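Local coordinates for protein restriction endonuclease S subunits (Thermoanaerobacter tengcongensis, PDB 3OKG) that serves as the specificity subunit of a type I restriction-modification methyltransferase, probably binding the DNA target through two target-recognition domains, at residues Glu39-Thr44 with Arg82-Ser87; Tyr50-Asp55 with Val67-Ile72; Asp60-Lys65 with Glu391-Leu396; Pro78-Lys83 with Ile113-Phe118; Asp89-Thr94 with Ala103-Asp108. All coordinates share one frame; numbering follows the deposited sequence.

How the interactions relate
Four of the five contacts build one target-recognition domain, and interaction 3 ties that domain to the C-terminal helix. Interactions 1, 2 and 4 reach the same mixed sheet. Interactions 1 and 4, centred about 7 Å apart, share Arg82 and Lys83 on strand 81-84. Interaction 2 joins interaction 4 where Val54 N meets Ile113 O at 2.8 Å, a probable hydrogen bond. Interaction 5 belongs to a second, antiparallel sheet and packs against the first, Ile91 CD1 lying 3.7 Å from Val54 CG1. Interaction 3, whose centre is about 28 Å from that of interaction 1, touches interaction 5 through Gly64 O and Ala103 CB, 3.6 Å apart. Sulfates, probably from crystallisation, sit at interactions 1 and 4.

Interaction 1 of 5, residues Glu39-Thr44 with Arg82-Ser87; sequences ERRDPT and RKVIRS. With SO4 (sulfate ion), chain H; SO4 (sulfate ion), chain G.
A single beta bridge between Arg40 and Lys83 lays the loop 39-44 against strand 81-84. Two backbone bonds make it: Val84 N donates to Glu39 O at 3.0 Å, and Arg41 N to Arg82 O at 2.8 Å. Val84 CG2 rests on Arg41 CB, 3.6 Å away, a short branched side chain crossing the aliphatic start of the arginine obliquely; Arg41 NH2 goes on to Gly111 O. Arg82 turns at chi2 (-75°), which brings CD beside the backbone of Asp42; farther out the guanidinium stacks on the Asp42 carboxylate, planes 14° apart. Asp42 OD1 stands over the centre of the guanidinium, 3.7 Å above its plane; the salt bridge, already long, therefore rests on charge alone, while Arg82 NH1 bonds to Pro78 O. Aspartate suits this place doubly, because OD1 also accepts from Thr44 N at 2.9 Å and closes an Asx turn. Arg40 NH2 lies 3.5 Å from Lys83 CE and 4.3 Å from the like-charged Lys83 NZ; the repulsion is probably eased by the sulfate at the edge of the Arg40 guanidinium and by Asp161, which pairs with Lys83. This is a loop bridged onto the sheet edge of a type I specificity-subunit recognition domain.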
# COMPACT_ATOMS: atom_id res chain seq x y z
N GLU A 39 5.73 -11.32 38.56
CA GLU A 39 5.58 -10.48 39.75
C GLU A 39 5.33 -9.04 39.38
O GLU A 39 5.52 -8.63 38.23
CB GLU A 39 6.85 -10.56 40.60
CG GLU A 39 7.08 -11.90 41.30
CD GLU A 39 8.30 -11.88 42.23
OE1 GLU A 39 8.53 -10.86 42.91
OE2 GLU A 39 9.03 -12.90 42.29
N ARG A 40 4.90 -8.27 40.38
CA ARG A 40 4.68 -6.86 40.24
C ARG A 40 5.62 -6.09 41.17
O ARG A 40 6.17 -6.65 42.11
CB ARG A 40 3.25 -6.53 40.62
CG ARG A 40 2.25 -7.26 39.76
CD ARG A 40 0.96 -6.52 39.79
NE ARG A 40 0.01 -7.08 38.86
CZ ARG A 40 -1.07 -6.43 38.45
NH1 ARG A 40 -1.29 -5.19 38.89
NH2 ARG A 40 -1.91 -7.01 37.61
N ARG A 41 5.78 -4.81 40.88
CA ARG A 41 6.59 -3.93 41.70
C ARG A 41 6.07 -2.51 41.54
O ARG A 41 5.61 -2.13 40.46
CB ARG A 41 8.06 -4.02 41.29
CG ARG A 41 9.02 -3.51 42.35
CD ARG A 41 10.26 -2.90 41.74
NE ARG A 41 10.90 -3.78 40.79
CZ ARG A 41 11.52 -3.36 39.69
NH1 ARG A 41 11.59 -2.06 39.41
NH2 ARG A 41 12.08 -4.24 38.86
N ASP A 42 6.12 -1.73 42.62
CA ASP A 42 5.67 -0.35 42.58
C ASP A 42 6.90 0.54 42.56
O ASP A 42 7.56 0.71 43.58
CB ASP A 42 4.79 -0.05 43.80
CG ASP A 42 4.25 1.35 43.79
OD1 ASP A 42 4.78 2.20 43.04
OD2 ASP A 42 3.28 1.61 44.54
N PRO A 43 7.25 1.08 41.38
CA PRO A 43 8.50 1.85 41.31
C PRO A 43 8.45 3.12 42.16
O PRO A 43 9.51 3.68 42.44
CB PRO A 43 8.58 2.25 39.81
CG PRO A 43 7.57 1.32 39.10
CD PRO A 43 6.50 1.08 40.11
N THR A 44 7.25 3.57 42.53
CA THR A 44 7.10 4.79 43.34
C THR A 44 7.72 4.60 44.71
O THR A 44 7.91 5.57 45.44
CB THR A 44 5.63 5.27 43.52
OG1 THR A 44 4.91 4.36 44.38
CG2 THR A 44 4.92 5.39 42.17
N ARG A 82 3.45 -1.47 36.65
CA ARG A 82 3.57 -2.35 37.81
C ARG A 82 4.07 -3.77 37.55
O ARG A 82 4.38 -4.49 38.49
CB ARG A 82 2.26 -2.40 38.60
CG ARG A 82 1.81 -1.05 39.16
CD ARG A 82 2.61 -0.59 40.38
NE ARG A 82 1.99 0.61 40.96
CZ ARG A 82 2.10 1.84 40.47
NH1 ARG A 82 2.83 2.08 39.37
NH2 ARG A 82 1.47 2.84 41.07
N LYS A 83 4.13 -4.19 36.29
CA LYS A 83 4.51 -5.59 36.01
C LYS A 83 5.98 -5.67 35.67
O LYS A 83 6.43 -4.98 34.77
CB LYS A 83 3.67 -6.19 34.87
CG LYS A 83 2.22 -6.47 35.28
CD LYS A 83 1.40 -7.10 34.15
CE LYS A 83 0.01 -7.49 34.67
NZ LYS A 83 -0.82 -8.14 33.62
N VAL A 84 6.71 -6.53 36.39
CA VAL A 84 8.15 -6.65 36.21
C VAL A 84 8.39 -7.54 35.00
O VAL A 84 7.82 -8.61 34.91
CB VAL A 84 8.81 -7.30 37.42
CG1 VAL A 84 10.25 -7.64 37.12
CG2 VAL A 84 8.70 -6.41 38.65
N ILE A 85 9.18 -7.08 34.05
CA ILE A 85 9.50 -7.94 32.92
C ILE A 85 10.92 -8.47 33.01
O ILE A 85 11.81 -7.85 33.62
CB ILE A 85 9.28 -7.25 31.57
CG1 ILE A 85 10.09 -5.94 31.49
CG2 ILE A 85 7.80 -6.97 31.40
CD1 ILE A 85 9.90 -5.14 30.17
N ARG A 86 11.13 -9.61 32.38
CA ARG A 86 12.44 -10.26 32.36
C ARG A 86 12.84 -10.58 30.93
O ARG A 86 11.99 -10.76 30.05
CB ARG A 86 12.41 -11.55 33.20
CG ARG A 86 12.10 -11.33 34.69
CD ARG A 86 13.30 -10.71 35.41
NE ARG A 86 12.96 -10.40 36.79
CZ ARG A 86 13.71 -9.65 37.60
NH1 ARG A 86 14.86 -9.13 37.17
NH2 ARG A 86 13.31 -9.43 38.85
N SER A 87 14.15 -10.64 30.69
CA SER A 87 14.64 -10.99 29.38
C SER A 87 13.92 -12.23 28.85
O SER A 87 13.85 -13.25 29.54
CB SER A 87 16.15 -11.31 29.47
OG SER A 87 16.66 -11.51 28.17
S SO4 H . 10.53 -12.20 39.19
O1 SO4 H . 10.99 -12.28 40.57
O2 SO4 H . 11.60 -12.66 38.30
O3 SO4 H . 9.34 -13.05 39.02
O4 SO4 H . 10.19 -10.81 38.85
S SO4 G . -4.72 -4.88 37.23
O1 SO4 G . -4.20 -3.69 37.91
O2 SO4 G . -3.62 -5.67 36.68
O3 SO4 G . -5.46 -5.70 38.18
O4 SO4 G . -5.57 -4.47 36.11
O HOH W 1 5.04 -9.37 35.63
O HOH W 2 8.12 -10.95 37.24

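Interaction 2 of 5, residues Tyr50-Asp55 with Val67-Ile72; sequences YFVYVD and VSPKEI
Ile72 lies beside Phe51 and Tyr53, and its branches are divided between the two rings. Its CB meets Phe51 CE2 at 3.8 Å, and Ile72 CG2 lies 3.9 Å from the same Phe51 CE2. In the other branch chi1 (-60°) sets CG1 anti to the carbonyl carbon, and chi2 (169°) carries CD1 out to 3.5 Å from Tyr53 CB and 3.7 Å from Tyr53 CD2. A beta-branched residue suits this strand, since it can touch two aromatic neighbours at once. The backbone beneath is an antiparallel pairing: strand 70-73 forms the outer edge of a four-stranded mixed sheet, next to strand 50-54. Phe51 with Ile72 and Tyr53 with Lys70 are hydrogen-bonded pairs, and the bond from Ile72 N to Phe51 O, 2.8 Å long, is almost straight at 178°. Replacing Phe51 by an alanine would probably open a gap beside Ile72 CB and CG2 and take away the ring's packing on Pro43 and Ile113. On the other face, Val52 CG1 lies alongside Pro69 CB at 3.7 Å, two compact apolar groups pointing the same way. Farther along, Glu71 and Tyr50 cross at about a right angle, carboxylate and ring planes perpendicular, with the aliphatic Glu71 CG 3.7 Å from Tyr50 CD1.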
# COMPACT_ATOMS: atom_id res chain seq x y z
N TYR A 50 15.51 5.55 38.60
CA TYR A 50 14.97 5.47 37.26
C TYR A 50 14.59 4.02 36.96
O TYR A 50 15.28 3.10 37.38
CB TYR A 50 15.99 5.97 36.24
CG TYR A 50 15.95 7.48 36.08
CD1 TYR A 50 14.96 8.08 35.32
CD2 TYR A 50 16.88 8.30 36.72
CE1 TYR A 50 14.89 9.47 35.17
CE2 TYR A 50 16.83 9.71 36.57
CZ TYR A 50 15.84 10.27 35.80
OH TYR A 50 15.76 11.64 35.66
N PHE A 51 13.51 3.82 36.22
CA PHE A 51 13.23 2.51 35.63
C PHE A 51 12.82 2.73 34.18
O PHE A 51 12.44 3.84 33.80
CB PHE A 51 12.12 1.79 36.40
CG PHE A 51 10.78 2.41 36.23
CD1 PHE A 51 9.83 1.84 35.39
CD2 PHE A 51 10.46 3.59 36.89
CE1 PHE A 51 8.59 2.42 35.22
CE2 PHE A 51 9.22 4.19 36.71
CZ PHE A 51 8.27 3.61 35.88
N VAL A 52 12.89 1.68 33.37
CA VAL A 52 12.45 1.81 31.99
C VAL A 52 11.04 1.25 31.86
O VAL A 52 10.77 0.14 32.36
CB VAL A 52 13.40 1.07 31.03
CG1 VAL A 52 12.88 1.23 29.60
CG2 VAL A 52 14.82 1.63 31.14
N TYR A 53 10.13 2.01 31.25
CA TYR A 53 8.72 1.63 31.18
C TYR A 53 8.33 1.27 29.76
O TYR A 53 8.58 2.05 28.83
CB TYR A 53 7.85 2.80 31.64
CG TYR A 53 6.39 2.49 31.70
CD1 TYR A 53 5.94 1.27 32.20
CD2 TYR A 53 5.46 3.42 31.31
CE1 TYR A 53 4.59 0.99 32.26
CE2 TYR A 53 4.10 3.16 31.38
CZ TYR A 53 3.68 1.94 31.87
OH TYR A 53 2.33 1.67 31.95
N VAL A 54 7.74 0.10 29.59
CA VAL A 54 7.18 -0.33 28.31
C VAL A 54 5.63 -0.23 28.33
O VAL A 54 4.97 -1.01 28.99
CB VAL A 54 7.60 -1.78 27.98
CG1 VAL A 54 7.15 -2.13 26.58
CG2 VAL A 54 9.13 -1.96 28.13
N ASP A 55 5.07 0.74 27.62
CA ASP A 55 3.63 0.80 27.46
C ASP A 55 3.32 0.39 26.04
O ASP A 55 4.21 0.02 25.28
CB ASP A 55 3.07 2.19 27.77
CG ASP A 55 3.65 3.28 26.89
OD1 ASP A 55 4.50 3.00 26.02
OD2 ASP A 55 3.26 4.44 27.10
N VAL A 67 10.30 -0.66 20.63
CA VAL A 67 11.22 0.30 19.99
C VAL A 67 11.29 1.66 20.68
O VAL A 67 12.21 2.41 20.41
CB VAL A 67 10.89 0.53 18.49
CG1 VAL A 67 10.99 -0.80 17.69
CG2 VAL A 67 9.54 1.19 18.33
N SER A 68 10.31 2.00 21.51
CA SER A 68 10.36 3.33 22.14
C SER A 68 9.91 3.36 23.61
O SER A 68 8.96 4.03 23.98
CB SER A 68 9.61 4.36 21.30
OG SER A 68 8.27 3.96 21.07
N PRO A 69 10.62 2.62 24.45
CA PRO A 69 10.28 2.65 25.88
C PRO A 69 10.84 3.94 26.47
O PRO A 69 11.71 4.57 25.85
CB PRO A 69 11.06 1.47 26.42
CG PRO A 69 12.29 1.42 25.53
CD PRO A 69 11.71 1.66 24.17
N LYS A 70 10.33 4.35 27.62
CA LYS A 70 10.73 5.63 28.19
C LYS A 70 11.37 5.41 29.54
O LYS A 70 10.87 4.62 30.32
CB LYS A 70 9.53 6.56 28.34
CG LYS A 70 9.96 8.01 28.70
CD LYS A 70 8.90 8.80 29.46
CE LYS A 70 7.95 9.54 28.53
NZ LYS A 70 7.03 10.42 29.30
N GLU A 71 12.47 6.10 29.82
CA GLU A 71 13.08 5.97 31.13
C GLU A 71 12.40 6.99 32.04
O GLU A 71 12.34 8.19 31.73
CB GLU A 71 14.60 6.14 31.09
CG GLU A 71 15.26 5.77 32.41
CD GLU A 71 16.66 5.24 32.24
OE1 GLU A 71 17.18 5.29 31.11
OE2 GLU A 71 17.24 4.77 33.24
N ILE A 72 11.89 6.51 33.15
CA ILE A 72 11.07 7.31 34.03
C ILE A 72 11.56 7.26 35.47
O ILE A 72 12.03 6.24 35.96
CB ILE A 72 9.61 6.83 34.00
CG1 ILE A 72 9.06 6.93 32.58
CG2 ILE A 72 8.75 7.63 34.97
CD1 ILE A 72 7.70 6.21 32.40

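Interaction 3 of 5, residues Asp60-Lys65 with Glu391-Leu396; sequences DSTVGK and ETEAEL
Thr62 reaches across to Leu396 and Glu393 with both of its branches, in van der Waals packing. Its methyl CG2 presses on Leu396, 3.5 Å from CD1, which is tight for two carbons, and equally close to CB. The hydroxyl OG1, anti to the carbonyl carbon (chi1 -60°), comes to 3.4 Å from Glu393 CG. Threonine suits the spot by offering a methyl to the leucine and a small hydroxyl to the aliphatic part of the glutamate. Beside it, Ser61 OG and Glu393 OE2 both turn to Lys397 NZ, which bonds the serine and forms a salt bridge with the glutamate.

Farther out, the turn itself is held by Asp60. Its OD1 accepts from Thr62 N at 2.9 Å in an Asx turn, and its O takes Gly64 N at 2.8 Å and Lys65 N, a G1 beta bulge in which glycine readily adopts the positive phi of 75°. Glu391 caps the helix, OE1 accepting from Ala394 N at 2.7 Å. The turn joining strands 59-60 and 65-66 thus rests on the start of helix 392-407, in a predicted coiled coil, where Leu396 supplies a buried apolar side chain between the turn and Val191 and Arg195 of helix 174-216.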
# COMPACT_ATOMS: atom_id res chain seq x y z
N ASP A 60 6.26 -1.33 18.25
CA ASP A 60 5.97 -1.31 16.82
C ASP A 60 5.18 -2.59 16.51
O ASP A 60 5.74 -3.70 16.48
CB ASP A 60 7.28 -1.31 16.01
CG ASP A 60 7.03 -1.39 14.50
OD1 ASP A 60 5.86 -1.55 14.10
OD2 ASP A 60 8.01 -1.29 13.71
N SER A 61 3.88 -2.43 16.29
CA SER A 61 3.01 -3.62 16.20
C SER A 61 3.21 -4.33 14.87
O SER A 61 2.83 -5.49 14.71
CB SER A 61 1.52 -3.23 16.33
OG SER A 61 1.11 -2.44 15.22
N THR A 62 3.79 -3.62 13.90
CA THR A 62 4.03 -4.24 12.59
C THR A 62 4.97 -5.44 12.63
O THR A 62 4.73 -6.44 11.95
CB THR A 62 4.48 -3.21 11.57
OG1 THR A 62 3.46 -2.21 11.43
CG2 THR A 62 4.75 -3.87 10.21
N VAL A 63 6.02 -5.36 13.43
CA VAL A 63 6.92 -6.50 13.56
C VAL A 63 6.96 -7.02 14.99
O VAL A 63 7.58 -8.05 15.24
CB VAL A 63 8.33 -6.16 13.13
CG1 VAL A 63 8.34 -5.82 11.65
CG2 VAL A 63 8.84 -5.00 13.96
N GLY A 64 6.28 -6.34 15.90
CA GLY A 64 6.22 -6.81 17.26
C GLY A 64 7.52 -6.57 18.00
O GLY A 64 8.12 -7.50 18.54
N LYS A 65 7.98 -5.31 18.02
CA LYS A 65 9.28 -5.03 18.66
C LYS A 65 9.13 -3.86 19.62
O LYS A 65 8.40 -2.92 19.33
CB LYS A 65 10.34 -4.74 17.60
CG LYS A 65 11.76 -4.50 18.15
CD LYS A 65 12.71 -4.09 16.99
CE LYS A 65 14.15 -4.01 17.47
NZ LYS A 65 14.64 -5.31 18.07
N GLU A 391 0.95 -1.18 0.96
CA GLU A 391 1.30 -0.35 2.11
C GLU A 391 1.96 -1.24 3.15
O GLU A 391 1.67 -2.45 3.23
CB GLU A 391 0.08 0.41 2.66
CG GLU A 391 -0.73 -0.34 3.69
CD GLU A 391 -0.26 -0.07 5.11
OE1 GLU A 391 -0.75 -0.77 6.03
OE2 GLU A 391 0.58 0.84 5.31
N THR A 392 2.84 -0.65 3.93
CA THR A 392 3.81 -1.39 4.73
C THR A 392 3.15 -2.18 5.84
O THR A 392 3.33 -3.39 5.92
CB THR A 392 4.89 -0.47 5.32
OG1 THR A 392 5.52 0.28 4.27
CG2 THR A 392 5.96 -1.29 6.07
N GLU A 393 2.41 -1.50 6.70
CA GLU A 393 1.83 -2.19 7.85
C GLU A 393 1.00 -3.42 7.44
O GLU A 393 1.15 -4.50 8.03
CB GLU A 393 1.02 -1.24 8.72
CG GLU A 393 0.45 -1.95 9.96
CD GLU A 393 -0.59 -1.13 10.70
OE1 GLU A 393 -1.05 -0.10 10.15
OE2 GLU A 393 -0.94 -1.51 11.84
N ALA A 394 0.14 -3.26 6.43
CA ALA A 394 -0.69 -4.39 5.96
C ALA A 394 0.13 -5.51 5.32
O ALA A 394 -0.05 -6.69 5.65
CB ALA A 394 -1.74 -3.89 4.99
N GLU A 395 1.03 -5.18 4.42
CA GLU A 395 1.79 -6.24 3.79
C GLU A 395 2.54 -7.03 4.87
O GLU A 395 2.53 -8.26 4.88
CB GLU A 395 2.76 -5.72 2.72
CG GLU A 395 2.89 -6.68 1.55
CD GLU A 395 4.25 -6.63 0.84
OE1 GLU A 395 4.40 -7.39 -0.14
OE2 GLU A 395 5.17 -5.87 1.24
N LEU A 396 3.21 -6.34 5.77
CA LEU A 396 4.00 -7.06 6.72
C LEU A 396 3.10 -7.91 7.64
O LEU A 396 3.41 -9.06 7.86
CB LEU A 396 4.93 -6.13 7.51
CG LEU A 396 5.92 -5.26 6.70
CD1 LEU A 396 6.95 -4.64 7.64
CD2 LEU A 396 6.61 -6.07 5.60

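Interaction 4 of 5, residues Pro78-Lys83 with Ile113-Phe118; sequences PSRARK and ICSTGF. With SO4 (sulfate ion), chain D.
Lys83 and Cys114 form an antiparallel hydrogen-bonded pair where strand 81-84 edges the mixed sheet beside strand 113-115; Cys114 N reaches Lys83 O at 2.8 Å. The Lys83 side chain, extended beyond CG, runs past Thr116 CA to the turn 115-118, where NZ bonds Phe118 O at 2.8 Å. An alanine in place of Lys83 would probably leave Phe118 O and the carboxylate of Asp161 without this partner. Arg80 and Thr116 cross at about a right angle, Arg80 CG 3.5 Å from Thr116 OG1, while Thr116 N gives its hydrogen to a lone pair of Arg80 O at 2.9 Å. Ala81 CB meets Ile113 CG2 at 3.8 Å, a small residue suiting the place beside Tyr53. Gly117 is apt because a CB there would crowd Ser115 OG, which accepts from Gly117 N in an ST turn. That hydroxyl and Arg80 NH1 both donate to one sulfate oxygen, O1, at 2.7 Å from Ser115 OG and 2.8 Å from Arg80 NH1.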
# COMPACT_ATOMS: atom_id res chain seq x y z
N PRO A 78 3.68 5.99 36.22
CA PRO A 78 2.25 5.89 35.89
C PRO A 78 1.60 4.79 36.73
O PRO A 78 2.26 3.88 37.23
CB PRO A 78 2.26 5.48 34.41
CG PRO A 78 3.61 5.84 33.91
CD PRO A 78 4.55 5.76 35.06
N SER A 79 0.29 4.88 36.92
CA SER A 79 -0.37 3.93 37.79
C SER A 79 -0.33 2.52 37.22
O SER A 79 -0.32 1.56 37.97
CB SER A 79 -1.83 4.34 38.04
OG SER A 79 -2.51 4.46 36.82
N ARG A 80 -0.29 2.38 35.89
CA ARG A 80 -0.22 1.05 35.26
C ARG A 80 1.17 0.44 35.25
O ARG A 80 1.37 -0.71 34.84
CB ARG A 80 -0.72 1.14 33.81
CG ARG A 80 -2.23 1.28 33.69
CD ARG A 80 -2.60 1.52 32.24
NE ARG A 80 -4.04 1.60 32.08
CZ ARG A 80 -4.64 1.83 30.92
NH1 ARG A 80 -3.90 2.00 29.82
NH2 ARG A 80 -5.96 1.90 30.85
N ALA A 81 2.16 1.21 35.66
CA ALA A 81 3.52 0.73 35.59
C ALA A 81 3.83 -0.20 36.76
O ALA A 81 4.40 0.23 37.75
CB ALA A 81 4.53 1.91 35.51
N ARG A 82 3.45 -1.47 36.65
CA ARG A 82 3.57 -2.35 37.81
C ARG A 82 4.07 -3.77 37.55
O ARG A 82 4.38 -4.49 38.49
CB ARG A 82 2.26 -2.40 38.60
CG ARG A 82 1.81 -1.05 39.16
CD ARG A 82 2.61 -0.59 40.38
NE ARG A 82 1.99 0.61 40.96
CZ ARG A 82 2.10 1.84 40.47
NH1 ARG A 82 2.83 2.08 39.37
NH2 ARG A 82 1.47 2.84 41.07
N LYS A 83 4.13 -4.19 36.29
CA LYS A 83 4.51 -5.59 36.01
C LYS A 83 5.98 -5.67 35.67
O LYS A 83 6.43 -4.98 34.77
CB LYS A 83 3.67 -6.19 34.87
CG LYS A 83 2.22 -6.47 35.28
CD LYS A 83 1.40 -7.10 34.15
CE LYS A 83 0.01 -7.49 34.67
NZ LYS A 83 -0.82 -8.14 33.62
N ILE A 113 9.95 -2.54 33.65
CA ILE A 113 8.52 -2.52 33.97
C ILE A 113 7.67 -2.37 32.70
O ILE A 113 7.99 -1.56 31.83
CB ILE A 113 8.19 -1.35 34.92
CG1 ILE A 113 8.98 -1.48 36.23
CG2 ILE A 113 6.70 -1.25 35.18
CD1 ILE A 113 8.60 -2.69 37.06
N CYS A 114 6.59 -3.14 32.61
CA CYS A 114 5.60 -2.88 31.58
C CYS A 114 4.22 -2.64 32.17
O CYS A 114 3.97 -2.93 33.35
CB CYS A 114 5.52 -4.02 30.54
SG CYS A 114 4.67 -5.54 31.16
N SER A 115 3.36 -2.10 31.34
CA SER A 115 1.99 -1.74 31.71
C SER A 115 1.24 -2.99 32.18
O SER A 115 1.46 -4.08 31.67
CB SER A 115 1.26 -1.15 30.50
OG SER A 115 -0.11 -0.90 30.78
N THR A 116 0.35 -2.81 33.16
CA THR A 116 -0.58 -3.89 33.55
C THR A 116 -1.49 -4.26 32.38
O THR A 116 -2.18 -5.28 32.42
CB THR A 116 -1.47 -3.45 34.72
OG1 THR A 116 -2.04 -2.18 34.39
CG2 THR A 116 -0.66 -3.35 36.01
N GLY A 117 -1.54 -3.41 31.36
CA GLY A 117 -2.28 -3.72 30.15
C GLY A 117 -1.69 -4.85 29.30
O GLY A 117 -2.31 -5.27 28.32
N PHE A 118 -0.48 -5.31 29.65
CA PHE A 118 0.09 -6.49 28.99
C PHE A 118 -0.04 -7.73 29.82
O PHE A 118 0.25 -7.74 31.03
CB PHE A 118 1.60 -6.33 28.73
CG PHE A 118 1.97 -5.26 27.74
CD1 PHE A 118 1.87 -5.50 26.37
CD2 PHE A 118 2.50 -4.04 28.17
CE1 PHE A 118 2.24 -4.51 25.42
CE2 PHE A 118 2.88 -3.05 27.23
CZ PHE A 118 2.76 -3.29 25.85
S SO4 D . -0.95 1.41 28.15
O1 SO4 D . -1.18 1.25 29.58
O2 SO4 D . 0.10 0.48 27.73
O3 SO4 D . -2.17 1.06 27.42
O4 SO4 D . -0.55 2.78 27.87
O HOH W 3 -3.73 -7.27 34.15

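Interaction 5 of 5, residues Asp89-Thr94 with Ala103-Asp108; sequences DVIFAT and ALVPPD
Ala103 pairs with Ile91 through both of its backbone polar atoms: Ala103 N donates to Ile91 O at 3.0 Å, and Ala103 O accepts from Ile91 N at 2.9 Å. Ala103 CB, a single methyl, lies 4.2 Å from Ile91 CG1. Next comes Leu104, in a non-hydrogen-bonded pair with Val90. Its CG is anti to the backbone N (chi1 178°), with chi2 (68°) turning Leu104 CD1 to 4.1 Å from Val90 CG2, and the two side chains cross at about a right angle; both apolar chains also pack on Phe134 of helix 130-137. The two strands form a beta hairpin, to which strand 118-121 adds a third strand on the far side of 90-93. Val105 N then donates to Asp89 O at 2.8 Å, extending the ladder past the strand. Val105 CG2 lies 3.5 Å from Asp89 O and also touches Asp89 CB and Ile91 CG2; a branched side chain suits a place with several neighbours. The Asp89 carboxylate turns elsewhere, its OD2 taking Arg86 N and a salt bridge from Arg122.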
# COMPACT_ATOMS: atom_id res chain seq x y z
N ASP A 89 10.73 -12.52 28.13
CA ASP A 89 9.27 -12.55 28.32
C ASP A 89 8.63 -12.15 26.99
O ASP A 89 9.21 -11.39 26.23
CB ASP A 89 8.79 -11.52 29.35
CG ASP A 89 9.06 -11.94 30.79
OD1 ASP A 89 9.41 -13.11 31.04
OD2 ASP A 89 8.93 -11.09 31.68
N VAL A 90 7.43 -12.65 26.74
CA VAL A 90 6.59 -12.09 25.70
C VAL A 90 5.56 -11.22 26.38
O VAL A 90 4.93 -11.65 27.35
CB VAL A 90 5.92 -13.23 24.89
CG1 VAL A 90 4.88 -12.65 23.90
CG2 VAL A 90 6.99 -14.05 24.15
N ILE A 91 5.36 -10.00 25.89
CA ILE A 91 4.28 -9.19 26.43
C ILE A 91 3.20 -9.05 25.37
O ILE A 91 3.48 -8.78 24.22
CB ILE A 91 4.78 -7.81 26.91
CG1 ILE A 91 5.59 -7.13 25.80
CG2 ILE A 91 5.73 -8.00 28.09
CD1 ILE A 91 5.97 -5.65 26.13
N PHE A 92 1.95 -9.22 25.78
CA PHE A 92 0.84 -9.37 24.85
C PHE A 92 -0.29 -8.44 25.33
O PHE A 92 -0.84 -8.65 26.40
CB PHE A 92 0.37 -10.84 24.96
CG PHE A 92 -0.81 -11.17 24.08
CD1 PHE A 92 -0.63 -11.84 22.88
CD2 PHE A 92 -2.11 -10.82 24.48
CE1 PHE A 92 -1.72 -12.15 22.09
CE2 PHE A 92 -3.19 -11.13 23.69
CZ PHE A 92 -3.00 -11.79 22.49
N ALA A 93 -0.57 -7.38 24.58
CA ALA A 93 -1.57 -6.41 25.06
C ALA A 93 -2.93 -7.08 25.11
O ALA A 93 -3.32 -7.75 24.15
CB ALA A 93 -1.61 -5.20 24.15
N THR A 94 -3.65 -6.91 26.22
CA THR A 94 -4.98 -7.49 26.33
C THR A 94 -6.06 -6.57 25.75
O THR A 94 -7.14 -7.03 25.44
CB THR A 94 -5.32 -7.91 27.76
OG1 THR A 94 -5.11 -6.81 28.66
CG2 THR A 94 -4.44 -9.09 28.16
N ALA A 103 5.29 -8.37 21.88
CA ALA A 103 6.73 -8.20 21.66
C ALA A 103 7.52 -9.06 22.57
O ALA A 103 7.02 -9.48 23.61
CB ALA A 103 7.11 -6.75 21.88
N LEU A 104 8.78 -9.29 22.19
CA LEU A 104 9.70 -10.10 22.99
C LEU A 104 10.63 -9.17 23.73
O LEU A 104 11.18 -8.24 23.15
CB LEU A 104 10.53 -11.00 22.07
CG LEU A 104 11.60 -11.89 22.71
CD1 LEU A 104 10.95 -12.98 23.58
CD2 LEU A 104 12.47 -12.50 21.61
N VAL A 105 10.78 -9.39 25.02
CA VAL A 105 11.56 -8.47 25.85
C VAL A 105 13.05 -8.80 25.68
O VAL A 105 13.46 -9.93 25.94
CB VAL A 105 11.15 -8.60 27.33
CG1 VAL A 105 12.08 -7.73 28.23
CG2 VAL A 105 9.66 -8.21 27.52
N PRO A 106 13.84 -7.83 25.22
CA PRO A 106 15.28 -8.05 25.02
C PRO A 106 16.01 -8.14 26.35
O PRO A 106 15.39 -7.85 27.38
CB PRO A 106 15.71 -6.80 24.25
CG PRO A 106 14.74 -5.75 24.68
CD PRO A 106 13.43 -6.46 24.87
N PRO A 107 17.29 -8.51 26.36
CA PRO A 107 17.99 -8.61 27.64
C PRO A 107 18.24 -7.25 28.29
O PRO A 107 18.26 -7.19 29.52
CB PRO A 107 19.29 -9.37 27.27
CG PRO A 107 19.34 -9.36 25.76
CD PRO A 107 17.93 -9.34 25.31
N ASP A 108 18.40 -6.19 27.50
CA ASP A 108 18.65 -4.86 28.04
C ASP A 108 17.50 -4.39 28.94
O ASP A 108 17.68 -3.54 29.79
CB ASP A 108 18.93 -3.84 26.91
CG ASP A 108 18.45 -4.34 25.53
OD1 ASP A 108 18.83 -5.48 25.10
OD2 ASP A 108 17.71 -3.57 24.87